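Local structure of peroxide stress regulator PerR, FUR family (Streptococcus pyogenes, 4LMY) at residues H4-A9 / V16-R21; E105-I110 / P145-K150; D120-A125 / Y131-I136; K49-L54 / M61-V66. The protein probably acts as a zinc-binding, peroxide-responsive transcription regulator of the FUR family, binding DNA to control the genes of peroxide stress. One frame throughout, in Å; residues are numbered along the deposited sequence.

Contact 1: residues H4-A9 / V16-R21. With ZN (zinc ion), chain E.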
loop_
_atom_site.group_PDB
_atom_site.type_symbol
_atom_site.label_atom_id
_atom_site.label_comp_id
_atom_site.label_asym_id
_atom_site.label_seq_id
_atom_site.Cartn_x
_atom_site.Cartn_y
_atom_site.Cartn_z
ATOM N N HIS B 4 -15.348 -7.679 2.188
ATOM C CA HIS B 4 -15.644 -9.046 2.602
ATOM C C HIS B 4 -14.385 -9.694 3.167
ATOM O O HIS B 4 -13.311 -9.091 3.154
ATOM C CB HIS B 4 -16.132 -9.856 1.401
ATOM C CG HIS B 4 -15.090 -10.050 0.342
ATOM N ND1 HIS B 4 -14.866 -9.132 -0.660
ATOM C CD2 HIS B 4 -14.208 -11.057 0.132
ATOM C CE1 HIS B 4 -13.894 -9.564 -1.444
ATOM N NE2 HIS B 4 -13.479 -10.731 -0.985
ATOM N N SER B 5 -14.518 -10.925 3.649
ATOM C CA SER B 5 -13.381 -11.671 4.177
ATOM C C SER B 5 -13.462 -13.153 3.829
ATOM O O SER B 5 -14.552 -13.713 3.717
ATOM C CB SER B 5 -13.286 -11.506 5.696
ATOM O OG SER B 5 -12.356 -12.423 6.247
ATOM N N HIS B 6 -12.306 -13.783 3.658
ATOM C CA HIS B 6 -12.244 -15.225 3.453
ATOM C C HIS B 6 -11.643 -15.880 4.687
ATOM O O HIS B 6 -11.275 -17.057 4.666
ATOM C CB HIS B 6 -11.409 -15.567 2.219
ATOM C CG HIS B 6 -11.790 -14.792 0.997
ATOM N ND1 HIS B 6 -12.797 -15.188 0.145
ATOM C CD2 HIS B 6 -11.290 -13.644 0.481
ATOM C CE1 HIS B 6 -12.907 -14.315 -0.840
ATOM N NE2 HIS B 6 -12.002 -13.369 -0.661
ATOM N N GLN B 7 -11.543 -15.094 5.756
ATOM C CA GLN B 7 -11.023 -15.547 7.044
ATOM C C GLN B 7 -9.570 -16.024 6.984
ATOM O O GLN B 7 -9.147 -16.851 7.791
ATOM C CB GLN B 7 -11.934 -16.612 7.669
ATOM C CG GLN B 7 -13.286 -16.081 8.140
ATOM C CD GLN B 7 -14.224 -15.760 6.993
ATOM O OE1 GLN B 7 -14.444 -16.585 6.107
ATOM N NE2 GLN B 7 -14.776 -14.552 6.998
ATOM N N GLN B 8 -8.815 -15.486 6.031
ATOM C CA GLN B 8 -7.375 -15.722 5.951
ATOM C C GLN B 8 -6.740 -14.742 4.976
ATOM O O GLN B 8 -7.425 -14.152 4.139
ATOM C CB GLN B 8 -7.063 -17.161 5.525
ATOM C CG GLN B 8 -7.239 -17.432 4.041
ATOM C CD GLN B 8 -6.901 -18.865 3.666
ATOM O OE1 GLN B 8 -7.704 -19.559 3.043
ATOM N NE2 GLN B 8 -5.707 -19.312 4.042
ATOM N N ALA B 9 -5.430 -14.563 5.090
ATOM C CA ALA B 9 -4.703 -13.696 4.175
ATOM C C ALA B 9 -4.559 -14.377 2.823
ATOM O O ALA B 9 -4.288 -15.575 2.749
ATOM C CB ALA B 9 -3.339 -13.353 4.742
ATOM N N VAL B 16 -8.072 -14.516 -6.336
ATOM C CA VAL B 16 -8.834 -14.832 -7.542
ATOM C C VAL B 16 -9.287 -16.287 -7.517
ATOM O O VAL B 16 -10.459 -16.587 -7.749
ATOM C CB VAL B 16 -8.019 -14.571 -8.820
ATOM C CG1 VAL B 16 -8.796 -15.034 -10.043
ATOM C CG2 VAL B 16 -7.683 -13.102 -8.933
ATOM N N LEU B 17 -8.353 -17.183 -7.209
ATOM C CA LEU B 17 -8.642 -18.611 -7.175
ATOM C C LEU B 17 -9.703 -18.937 -6.130
ATOM O O LEU B 17 -10.600 -19.740 -6.380
ATOM C CB LEU B 17 -7.370 -19.419 -6.908
ATOM C CG LEU B 17 -6.272 -19.327 -7.969
ATOM C CD1 LEU B 17 -5.224 -20.416 -7.755
ATOM C CD2 LEU B 17 -6.865 -19.405 -9.368
ATOM N N GLU B 18 -9.605 -18.305 -4.963
ATOM C CA GLU B 18 -10.587 -18.518 -3.903
ATOM C C GLU B 18 -11.988 -18.092 -4.340
ATOM O O GLU B 18 -12.954 -18.826 -4.139
ATOM C CB GLU B 18 -10.179 -17.784 -2.622
ATOM C CG GLU B 18 -11.182 -17.904 -1.480
ATOM C CD GLU B 18 -11.326 -19.326 -0.956
ATOM O OE1 GLU B 18 -12.350 -19.616 -0.301
ATOM O OE2 GLU B 18 -10.416 -20.151 -1.187
ATOM N N HIS B 19 -12.087 -16.913 -4.945
ATOM C CA HIS B 19 -13.359 -16.413 -5.458
ATOM C C HIS B 19 -13.927 -17.337 -6.532
ATOM O O HIS B 19 -15.125 -17.623 -6.546
ATOM C CB HIS B 19 -13.200 -15.001 -6.025
ATOM C CG HIS B 19 -13.182 -13.924 -4.982
ATOM N ND1 HIS B 19 -14.269 -13.110 -4.737
ATOM C CD2 HIS B 19 -12.212 -13.523 -4.129
ATOM C CE1 HIS B 19 -13.968 -12.258 -3.774
ATOM N NE2 HIS B 19 -12.726 -12.484 -3.388
ATOM N N LEU B 20 -13.063 -17.798 -7.432
ATOM C CA LEU B 20 -13.492 -18.690 -8.509
ATOM C C LEU B 20 -13.948 -20.051 -7.982
ATOM O O LEU B 20 -14.936 -20.604 -8.465
ATOM C CB LEU B 20 -12.386 -18.864 -9.554
ATOM C CG LEU B 20 -12.028 -17.629 -10.385
ATOM C CD1 LEU B 20 -11.060 -17.994 -11.501
ATOM C CD2 LEU B 20 -13.274 -16.958 -10.939
ATOM N N ARG B 21 -13.227 -20.586 -6.999
ATOM C CA ARG B 21 -13.618 -21.840 -6.358
ATOM C C ARG B 21 -14.983 -21.696 -5.700
ATOM O O ARG B 21 -15.827 -22.588 -5.801
ATOM C CB ARG B 21 -12.598 -22.263 -5.300
ATOM C CG ARG B 21 -11.295 -22.815 -5.841
ATOM C CD ARG B 21 -10.466 -23.423 -4.718
ATOM N NE ARG B 21 -9.040 -23.420 -5.026
ATOM C CZ ARG B 21 -8.164 -22.566 -4.508
ATOM N NH1 ARG B 21 -8.562 -21.643 -3.640
ATOM N NH2 ARG B 21 -6.887 -22.640 -4.853
HETATM ZN ZN ZN E . -11.611 -11.570 -1.780
#

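Contact 2: residues E105-I110 / P145-K150. With ZN (zinc ion), chain F.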
loop_
_atom_site.group_PDB
_atom_site.type_symbol
_atom_site.label_atom_id
_atom_site.label_comp_id
_atom_site.label_asym_id
_atom_site.label_seq_id
_atom_site.Cartn_x
_atom_site.Cartn_y
_atom_site.Cartn_z
ATOM N N GLU B 105 -0.004 -6.425 18.377
ATOM C CA GLU B 105 1.330 -6.455 18.961
ATOM C C GLU B 105 1.309 -6.998 20.385
ATOM O O GLU B 105 2.289 -7.580 20.848
ATOM C CB GLU B 105 1.929 -5.048 18.968
ATOM C CG GLU B 105 1.935 -4.357 17.617
ATOM C CD GLU B 105 3.315 -4.298 17.000
ATOM O OE1 GLU B 105 3.632 -3.273 16.362
ATOM O OE2 GLU B 105 4.079 -5.273 17.150
ATOM N N ILE B 106 0.188 -6.808 21.073
ATOM C CA ILE B 106 0.075 -7.186 22.480
ATOM C C ILE B 106 -0.408 -8.622 22.714
ATOM O O ILE B 106 0.202 -9.364 23.485
ATOM C CB ILE B 106 -0.838 -6.204 23.248
ATOM C CG1 ILE B 106 -0.263 -4.785 23.177
ATOM C CG2 ILE B 106 -1.013 -6.650 24.688
ATOM C CD1 ILE B 106 -1.096 -3.739 23.892
ATOM N N CYS B 107 -1.496 -9.013 22.055
ATOM C CA CYS B 107 -2.101 -10.320 22.321
ATOM C C CYS B 107 -1.951 -11.314 21.174
ATOM O O CYS B 107 -2.183 -12.510 21.353
ATOM C CB CYS B 107 -3.579 -10.172 22.699
ATOM S SG CYS B 107 -4.673 -9.784 21.312
ATOM N N GLY B 108 -1.569 -10.822 19.998
ATOM C CA GLY B 108 -1.329 -11.682 18.852
ATOM C C GLY B 108 -2.560 -12.017 18.032
ATOM O O GLY B 108 -2.474 -12.752 17.045
ATOM N N LYS B 109 -3.706 -11.478 18.433
ATOM C CA LYS B 109 -4.946 -11.728 17.712
ATOM C C LYS B 109 -4.862 -11.168 16.300
ATOM O O LYS B 109 -4.345 -10.071 16.083
ATOM C CB LYS B 109 -6.144 -11.135 18.455
ATOM C CG LYS B 109 -7.486 -11.612 17.934
ATOM C CD LYS B 109 -8.579 -11.458 18.980
ATOM C CE LYS B 109 -9.900 -12.021 18.473
ATOM N NZ LYS B 109 -10.833 -12.364 19.584
ATOM N N ILE B 110 -5.371 -11.939 15.347
ATOM C CA ILE B 110 -5.285 -11.589 13.939
ATOM C C ILE B 110 -6.647 -11.232 13.363
ATOM O O ILE B 110 -7.631 -11.943 13.570
ATOM C CB ILE B 110 -4.698 -12.751 13.113
ATOM C CG1 ILE B 110 -3.284 -13.087 13.592
ATOM C CG2 ILE B 110 -4.691 -12.406 11.632
ATOM C CD1 ILE B 110 -2.653 -14.256 12.863
ATOM N N PRO B 145 -8.963 -3.749 19.274
ATOM C CA PRO B 145 -9.917 -3.003 20.105
ATOM C C PRO B 145 -9.926 -3.449 21.573
ATOM O O PRO B 145 -9.992 -2.600 22.462
ATOM C CB PRO B 145 -11.260 -3.304 19.437
ATOM C CG PRO B 145 -10.907 -3.467 17.991
ATOM C CD PRO B 145 -9.553 -4.134 17.977
ATOM N N ASP B 146 -9.839 -4.751 21.822
ATOM C CA ASP B 146 -9.864 -5.259 23.190
ATOM C C ASP B 146 -8.635 -4.829 23.988
ATOM O O ASP B 146 -8.738 -4.505 25.172
ATOM C CB ASP B 146 -10.015 -6.784 23.214
ATOM C CG ASP B 146 -11.435 -7.231 22.919
ATOM O OD1 ASP B 146 -12.357 -6.396 23.021
ATOM O OD2 ASP B 146 -11.630 -8.421 22.593
ATOM N N CYS B 147 -7.475 -4.818 23.339
ATOM C CA CYS B 147 -6.241 -4.419 24.010
ATOM C C CYS B 147 -6.171 -2.910 24.222
ATOM O O CYS B 147 -5.518 -2.441 25.152
ATOM C CB CYS B 147 -5.011 -4.912 23.242
ATOM S SG CYS B 147 -4.609 -6.652 23.539
ATOM N N GLN B 148 -6.839 -2.156 23.356
ATOM C CA GLN B 148 -6.893 -0.704 23.495
ATOM C C GLN B 148 -7.607 -0.311 24.785
ATOM O O GLN B 148 -7.341 0.744 25.356
ATOM C CB GLN B 148 -7.604 -0.068 22.297
ATOM C CG GLN B 148 -6.859 -0.207 20.981
ATOM C CD GLN B 148 -7.672 0.263 19.790
ATOM O OE1 GLN B 148 -7.771 -0.434 18.781
ATOM N NE2 GLN B 148 -8.251 1.454 19.897
ATOM N N ALA B 149 -8.512 -1.172 25.239
ATOM C CA ALA B 149 -9.316 -0.890 26.425
ATOM C C ALA B 149 -8.634 -1.323 27.718
ATOM O O ALA B 149 -9.099 -0.998 28.810
ATOM C CB ALA B 149 -10.685 -1.541 26.303
ATOM N N LYS B 150 -7.533 -2.060 27.597
ATOM C CA LYS B 150 -6.805 -2.540 28.768
ATOM C C LYS B 150 -5.602 -1.657 29.083
ATOM O O LYS B 150 -5.183 -0.845 28.260
ATOM C CB LYS B 150 -6.346 -3.987 28.563
ATOM C CG LYS B 150 -7.478 -4.984 28.379
ATOM C CD LYS B 150 -6.943 -6.392 28.198
ATOM C CE LYS B 150 -8.069 -7.413 28.173
ATOM N NZ LYS B 150 -8.972 -7.231 27.005
HETATM ZN ZN ZN F . -4.814 -7.449 21.310
#

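Contact 3: residues D120-A125 / Y131-I136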
loop_
_atom_site.group_PDB
_atom_site.type_symbol
_atom_site.label_atom_id
_atom_site.label_comp_id
_atom_site.label_asym_id
_atom_site.label_seq_id
_atom_site.Cartn_x
_atom_site.Cartn_y
_atom_site.Cartn_z
ATOM N N ASP B 120 -0.895 -1.208 -6.545
ATOM C CA ASP B 120 -0.375 0.097 -6.940
ATOM C C ASP B 120 1.086 0.252 -6.522
ATOM O O ASP B 120 1.865 0.932 -7.196
ATOM C CB ASP B 120 -1.233 1.228 -6.366
ATOM C CG ASP B 120 -2.535 1.411 -7.123
ATOM O OD1 ASP B 120 -2.558 1.133 -8.341
ATOM O OD2 ASP B 120 -3.534 1.835 -6.506
ATOM N N ILE B 121 1.451 -0.384 -5.413
ATOM C CA ILE B 121 2.837 -0.425 -4.964
ATOM C C ILE B 121 3.662 -1.208 -5.974
ATOM O O ILE B 121 4.768 -0.814 -6.327
ATOM C CB ILE B 121 2.965 -1.107 -3.587
ATOM C CG1 ILE B 121 2.185 -0.328 -2.531
ATOM C CG2 ILE B 121 4.422 -1.243 -3.174
ATOM C CD1 ILE B 121 2.168 -1.004 -1.194
ATOM N N ALA B 122 3.100 -2.318 -6.441
ATOM C CA ALA B 122 3.758 -3.167 -7.431
ATOM C C ALA B 122 4.062 -2.409 -8.716
ATOM O O ALA B 122 5.133 -2.570 -9.307
ATOM C CB ALA B 122 2.904 -4.385 -7.733
ATOM N N LYS B 123 3.109 -1.589 -9.150
ATOM C CA LYS B 123 3.282 -0.777 -10.346
ATOM C C LYS B 123 4.397 0.251 -10.164
ATOM O O LYS B 123 5.269 0.391 -11.024
ATOM C CB LYS B 123 1.968 -0.083 -10.708
ATOM C CG LYS B 123 2.080 0.886 -11.869
ATOM C CD LYS B 123 0.707 1.309 -12.369
ATOM C CE LYS B 123 0.813 2.325 -13.498
ATOM N NZ LYS B 123 -0.502 2.559 -14.160
ATOM N N GLU B 124 4.366 0.968 -9.044
ATOM C CA GLU B 124 5.402 1.953 -8.748
ATOM C C GLU B 124 6.777 1.316 -8.597
ATOM O O GLU B 124 7.782 1.869 -9.058
ATOM C CB GLU B 124 5.055 2.756 -7.494
ATOM C CG GLU B 124 4.022 3.839 -7.730
ATOM C CD GLU B 124 4.460 4.854 -8.775
ATOM O OE1 GLU B 124 5.678 5.096 -8.920
ATOM O OE2 GLU B 124 3.577 5.412 -9.454
ATOM N N ALA B 125 6.818 0.158 -7.943
ATOM C CA ALA B 125 8.068 -0.572 -7.768
ATOM C C ALA B 125 8.693 -0.882 -9.122
ATOM O O ALA B 125 9.890 -0.670 -9.331
ATOM C CB ALA B 125 7.829 -1.861 -6.981
ATOM N N TYR B 131 12.562 -3.491 -12.034
ATOM C CA TYR B 131 12.348 -4.875 -11.607
ATOM C C TYR B 131 11.003 -5.403 -12.104
ATOM O O TYR B 131 10.004 -4.681 -12.106
ATOM C CB TYR B 131 12.358 -4.989 -10.080
ATOM C CG TYR B 131 13.713 -4.974 -9.409
ATOM C CD1 TYR B 131 14.052 -5.952 -8.479
ATOM C CD2 TYR B 131 14.642 -3.982 -9.689
ATOM C CE1 TYR B 131 15.277 -5.936 -7.841
ATOM C CE2 TYR B 131 15.872 -3.960 -9.061
ATOM C CZ TYR B 131 16.185 -4.944 -8.142
ATOM O OH TYR B 131 17.406 -4.925 -7.510
ATOM N N LYS B 132 10.977 -6.667 -12.519
ATOM C CA LYS B 132 9.715 -7.351 -12.750
ATOM C C LYS B 132 9.264 -7.899 -11.408
ATOM O O LYS B 132 9.841 -8.858 -10.902
ATOM C CB LYS B 132 9.874 -8.489 -13.758
ATOM C CG LYS B 132 8.576 -9.206 -14.076
ATOM C CD LYS B 132 8.762 -10.211 -15.195
ATOM C CE LYS B 132 7.586 -10.158 -16.156
ATOM N NZ LYS B 132 7.398 -8.784 -16.706
ATOM N N VAL B 133 8.246 -7.274 -10.825
ATOM C CA VAL B 133 7.814 -7.596 -9.467
ATOM C C VAL B 133 7.166 -8.977 -9.375
ATOM O O VAL B 133 6.275 -9.305 -10.155
ATOM C CB VAL B 133 6.829 -6.534 -8.929
ATOM C CG1 VAL B 133 6.468 -6.831 -7.483
ATOM C CG2 VAL B 133 7.434 -5.144 -9.053
ATOM N N THR B 134 7.619 -9.774 -8.412
ATOM C CA THR B 134 7.121 -11.136 -8.230
ATOM C C THR B 134 6.136 -11.239 -7.071
ATOM O O THR B 134 5.131 -11.947 -7.158
ATOM C CB THR B 134 8.271 -12.132 -7.987
ATOM O OG1 THR B 134 9.127 -11.638 -6.950
ATOM C CG2 THR B 134 9.086 -12.331 -9.260
ATOM N N ARG B 135 6.432 -10.540 -5.981
ATOM C CA ARG B 135 5.602 -10.607 -4.786
ATOM C C ARG B 135 5.903 -9.461 -3.828
ATOM O O ARG B 135 7.041 -9.005 -3.714
ATOM C CB ARG B 135 5.819 -11.942 -4.069
ATOM C CG ARG B 135 7.250 -12.140 -3.588
ATOM C CD ARG B 135 7.545 -13.592 -3.252
ATOM N NE ARG B 135 8.966 -13.799 -2.977
ATOM C CZ ARG B 135 9.505 -13.791 -1.761
ATOM N NH1 ARG B 135 8.747 -13.595 -0.690
ATOM N NH2 ARG B 135 10.809 -13.988 -1.616
ATOM N N ILE B 136 4.871 -8.991 -3.139
ATOM C CA ILE B 136 5.058 -7.992 -2.098
ATOM C C ILE B 136 4.313 -8.433 -0.846
ATOM O O ILE B 136 3.176 -8.019 -0.617
ATOM C CB ILE B 136 4.557 -6.597 -2.528
ATOM C CG1 ILE B 136 5.147 -6.200 -3.884
ATOM C CG2 ILE B 136 4.903 -5.559 -1.468
ATOM C CD1 ILE B 136 4.771 -4.804 -4.328
#

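Contact 4: residues K49-L54 / M61-V66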
loop_
_atom_site.group_PDB
_atom_site.type_symbol
_atom_site.label_atom_id
_atom_site.label_comp_id
_atom_site.label_asym_id
_atom_site.label_seq_id
_atom_site.Cartn_x
_atom_site.Cartn_y
_atom_site.Cartn_z
ATOM N N LYS B 49 -2.176 -9.685 -27.514
ATOM C CA LYS B 49 -0.899 -9.631 -26.806
ATOM C C LYS B 49 -0.781 -10.769 -25.801
ATOM O O LYS B 49 0.239 -11.458 -25.751
ATOM C CB LYS B 49 -0.727 -8.292 -26.088
ATOM C CG LYS B 49 0.517 -8.229 -25.209
ATOM C CD LYS B 49 1.563 -7.291 -25.780
ATOM C CE LYS B 49 2.866 -7.374 -24.999
ATOM N NZ LYS B 49 3.767 -8.448 -25.507
ATOM N N ILE B 50 -1.828 -10.958 -25.003
ATOM C CA ILE B 50 -1.884 -12.062 -24.053
ATOM C C ILE B 50 -1.686 -13.383 -24.786
ATOM O O ILE B 50 -0.867 -14.213 -24.390
ATOM C CB ILE B 50 -3.239 -12.107 -23.323
ATOM C CG1 ILE B 50 -3.503 -10.796 -22.578
ATOM C CG2 ILE B 50 -3.292 -13.294 -22.374
ATOM C CD1 ILE B 50 -4.904 -10.686 -22.012
ATOM N N TYR B 51 -2.439 -13.556 -25.867
ATOM C CA TYR B 51 -2.364 -14.753 -26.691
ATOM C C TYR B 51 -0.950 -15.001 -27.212
ATOM O O TYR B 51 -0.432 -16.109 -27.106
ATOM C CB TYR B 51 -3.359 -14.646 -27.851
ATOM C CG TYR B 51 -3.183 -15.692 -28.927
ATOM C CD1 TYR B 51 -3.286 -17.045 -28.633
ATOM C CD2 TYR B 51 -2.929 -15.324 -30.242
ATOM C CE1 TYR B 51 -3.125 -18.003 -29.615
ATOM C CE2 TYR B 51 -2.770 -16.275 -31.231
ATOM C CZ TYR B 51 -2.870 -17.613 -30.912
ATOM O OH TYR B 51 -2.712 -18.565 -31.893
ATOM N N ARG B 52 -0.327 -13.963 -27.763
ATOM C CA ARG B 52 1.015 -14.092 -28.328
ATOM C C ARG B 52 2.082 -14.394 -27.275
ATOM O O ARG B 52 3.017 -15.154 -27.533
ATOM C CB ARG B 52 1.396 -12.839 -29.124
ATOM C CG ARG B 52 0.741 -12.754 -30.496
ATOM C CD ARG B 52 1.275 -11.581 -31.310
ATOM N NE ARG B 52 0.705 -10.301 -30.894
ATOM C CZ ARG B 52 1.315 -9.431 -30.096
ATOM N NH1 ARG B 52 2.526 -9.695 -29.622
ATOM N NH2 ARG B 52 0.716 -8.293 -29.774
ATOM N N ASP B 53 1.939 -13.804 -26.092
ATOM C CA ASP B 53 2.931 -13.974 -25.032
ATOM C C ASP B 53 2.874 -15.347 -24.367
ATOM O O ASP B 53 3.900 -15.878 -23.943
ATOM C CB ASP B 53 2.792 -12.877 -23.974
ATOM C CG ASP B 53 3.350 -11.548 -24.436
ATOM O OD1 ASP B 53 4.047 -11.523 -25.472
ATOM O OD2 ASP B 53 3.102 -10.530 -23.758
ATOM N N LEU B 54 1.677 -15.917 -24.273
ATOM C CA LEU B 54 1.505 -17.206 -23.607
ATOM C C LEU B 54 1.576 -18.386 -24.575
ATOM O O LEU B 54 1.747 -19.530 -24.154
ATOM C CB LEU B 54 0.188 -17.235 -22.827
ATOM C CG LEU B 54 0.144 -16.347 -21.583
ATOM C CD1 LEU B 54 -1.253 -16.322 -20.988
ATOM C CD2 LEU B 54 1.149 -16.843 -20.559
ATOM N N MET B 61 -3.246 -23.173 -26.888
ATOM C CA MET B 61 -4.017 -21.974 -26.585
ATOM C C MET B 61 -4.419 -21.265 -27.872
ATOM O O MET B 61 -3.613 -21.126 -28.791
ATOM C CB MET B 61 -3.224 -21.017 -25.688
ATOM C CG MET B 61 -3.937 -19.700 -25.400
ATOM S SD MET B 61 -2.944 -18.523 -24.462
ATOM C CE MET B 61 -3.114 -19.178 -22.805
ATOM N N SER B 62 -5.673 -20.830 -27.932
ATOM C CA SER B 62 -6.164 -20.052 -29.058
ATOM C C SER B 62 -6.622 -18.683 -28.568
ATOM O O SER B 62 -6.700 -18.440 -27.365
ATOM C CB SER B 62 -7.325 -20.777 -29.741
ATOM O OG SER B 62 -8.455 -20.838 -28.887
ATOM N N LEU B 63 -6.923 -17.786 -29.500
ATOM C CA LEU B 63 -7.445 -16.475 -29.140
ATOM C C LEU B 63 -8.781 -16.636 -28.415
ATOM O O LEU B 63 -9.098 -15.891 -27.486
ATOM C CB LEU B 63 -7.617 -15.611 -30.390
ATOM C CG LEU B 63 -8.080 -14.180 -30.147
ATOM C CD1 LEU B 63 -7.025 -13.441 -29.322
ATOM C CD2 LEU B 63 -8.357 -13.466 -31.461
ATOM N N ALA B 64 -9.560 -17.623 -28.848
ATOM C CA ALA B 64 -10.844 -17.913 -28.221
ATOM C C ALA B 64 -10.665 -18.269 -26.746
ATOM O O ALA B 64 -11.469 -17.873 -25.905
ATOM C CB ALA B 64 -11.547 -19.040 -28.962
ATOM N N THR B 65 -9.601 -19.006 -26.445
ATOM C CA THR B 65 -9.288 -19.377 -25.069
ATOM C C THR B 65 -9.044 -18.133 -24.221
ATOM O O THR B 65 -9.541 -18.022 -23.103
ATOM C CB THR B 65 -8.049 -20.284 -25.006
ATOM O OG1 THR B 65 -8.290 -21.474 -25.767
ATOM C CG2 THR B 65 -7.737 -20.662 -23.568
ATOM N N VAL B 66 -8.280 -17.195 -24.772
ATOM C CA VAL B 66 -7.994 -15.941 -24.085
ATOM C C VAL B 66 -9.271 -15.134 -23.836
ATOM O O VAL B 66 -9.494 -14.649 -22.726
ATOM C CB VAL B 66 -6.959 -15.099 -24.857
ATOM C CG1 VAL B 66 -6.740 -13.763 -24.172
ATOM C CG2 VAL B 66 -5.644 -15.864 -24.982
#

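Contact 1: residues H4-A9 / V16-R21
His4 and His6 of the N-terminal loop meet His19 of helix 12-22 at a zinc ion, a histidine-rich site that is probably the regulatory metal site of this FUR-family protein. All three bind through NE2: His4 NE2 and His19 NE2 each lie 2.2 Å from the metal, and the three bonds, His6 NE2 included, meet at close to 90°, so the rings take one triangular side of the coordination sphere. His97 and His99 supply the two remaining nitrogens. The shared metal explains why His6 NE2 and His19 NE2 approach to 3.0 Å without a hydrogen bond between them. The imidazoles are steeply turned against one another, with the planes of His6 and His19 at 76° and those of His4 and His19 almost perpendicular. His4 reaches the ion with CG placed between its own backbone N and carbonyl carbon (chi1 66°).

In the second shell, the far nitrogens fix ring rotation: His4 ND1 is hydrogen-bonded to Asp2 O and His6 ND1 to Glu22 OE2. Around His6 the loop bends in an ST turn, Gln7 N donating to Ser5 OG at 2.8 Å, and Ser5 OG also bonds Asp112 OD1. Outside the metal, the helix touches the loop through Glu18 CG, 3.6 Å from His6 ND1.

Contact 2: residues E105-I110 / P145-K150
Ile106 and Cys107 meet Cys147 without any ring or other planar side chain between them, so no face or edge shapes the contact; two thiolate ligands and one branched aliphatic chain do. Cys107 SG lies 2.3 Å from the zinc ion and Cys147 SG 2.4 Å, while the two sulfurs stay 3.8 Å apart, as expected of neighbouring ligands and far too long for a disulfide. Cys107 turns its SG between its backbone N and carbonyl carbon (chi1 74°), which brings it back over the loop; there Lys109 N donates to it at 3.5 Å, an N-H to sulfur bond that would temper the thiolate's charge. Ile106 packs alongside Cys147: its CG2 is 3.8 Å from Cys147 SG, and its CD1 lies 4.1 Å from Cys147 CB, so an apolar chain lines one side of the sulfur. The same isoleucine touches Ile143, Pro153 and Leu156. Nearby, Glu105 OE1 forms a salt bridge to Arg135 NE of the second subunit, setting the zinc loop beside the dimer interface. Cys104 and Cys144 complete the ligand set, giving two CxxC pairs around one metal: the four-cysteine structural zinc site found in FUR-family regulators such as PerR.

Contact 3: residues D120-A125 / Y131-I136
Val133 of strand 132-135 and Ile136 just after it pack on Ala122, Ala125 and Ile121 of helix 118-129, and the contact between the two segments is mainly one of apolar packing, with no hydrogen bond across it. Two side chains enter from the strand side. Val133 sets CG2 over the helix, 3.9 Å from Ala125 CB, with the same methyl 3.5 Å from Ala122 O; its other branch, CG1, stands 4.3 Å from Ala122 CB. Ile136 reaches in by its terminal methyl. An extended chi2 of -176° carries CD1 to the helix backbone, where it lies 3.7 Å from Ala122 CA and 3.9 Å from Ala122 CB, while from the residue before, Ile121 CG2 closes on Ile136 CD1 at 3.8 Å. The small side chain of Ala122 is consistent with the close approach of the strand, Ala122 CA and Val133 CA being 6.3 Å apart.

Polar interactions lie around this packing. His126 ND1 and Thr129 OG1 bond the backbone of Tyr131 at the turn out of the helix. Toward the second subunit, Lys132, Val133 and Arg135 join an antiparallel ladder with one of its strands, and Arg135 makes a cation-pi contact with Tyr141 of that subunit. A helix laid against a strand that extends a sheet across the interface is the arrangement of the FUR-family dimerisation domain.

Contact 4: residues K49-L54 / M61-V66
Tyr51 projects its ring over the N-terminal turn of helix 63-75, and Val66 fills the hollow at its base. The tyrosine is swung out by a chi1 of 168°, placing CG anti to the backbone N, and its ring then lies with one face over Leu63 N, 3.7 Å above the plane and offset toward the rim. At the ring edge, in its plane, Met61 O comes within 3.3 Å of Tyr51 CE1. Val66 is the knob beneath: CG2 sits 3.9 Å from both Tyr51 CA and Tyr51 CB, while its second branch, CG1, turns to Ile50 and meets Ile50 CG2 at 3.9 Å. From one turn earlier in the helix, Leu63 CD1 touches Tyr51 CB, so the valine and leucine both bear on the root of the tyrosine.

Helices 47-54 and 63-75 are the consecutive pair of a winged helix-turn-helix, the DNA-binding fold of the FUR family, in which 63-75 probably serves as the recognition helix. The loop before that helix contributes Met61, whose extended chain brings SD to Leu54 and whose bend at the end (chi3 -79°) lays CE on the same leucine: Met61 SD and Leu54 CB are 3.8 Å apart, and Met61 CE reaches Leu54 CD1. Helix 29-40 borders this end, its Ile34 meeting Leu54 and its Thr30 meeting Met61.

From the N terminus, contact 1 comes first, closing a short loop that folds residues 4-9 back on helix 12-22. Contact 4 follows, bridging the turn between helices 47-54 and 63-75 in the DNA-binding part of the fold. Contact 2 opens after strand 98-104 and closes only beyond strand 140-143, so the span it encloses holds contact 3, which joins helix 118-129 to strand 132-135. Contacts 1 and 4 are in series with each other and with this pair, and none cross. Contacts 2 and 4 lie on opposite sides of the chain's centre, their centres about 49 Å apart, whereas contacts 2 and 3 both touch the second subunit. Through His97 and His99, contact 1 ties helix 12-22 to the region of strand 98-104.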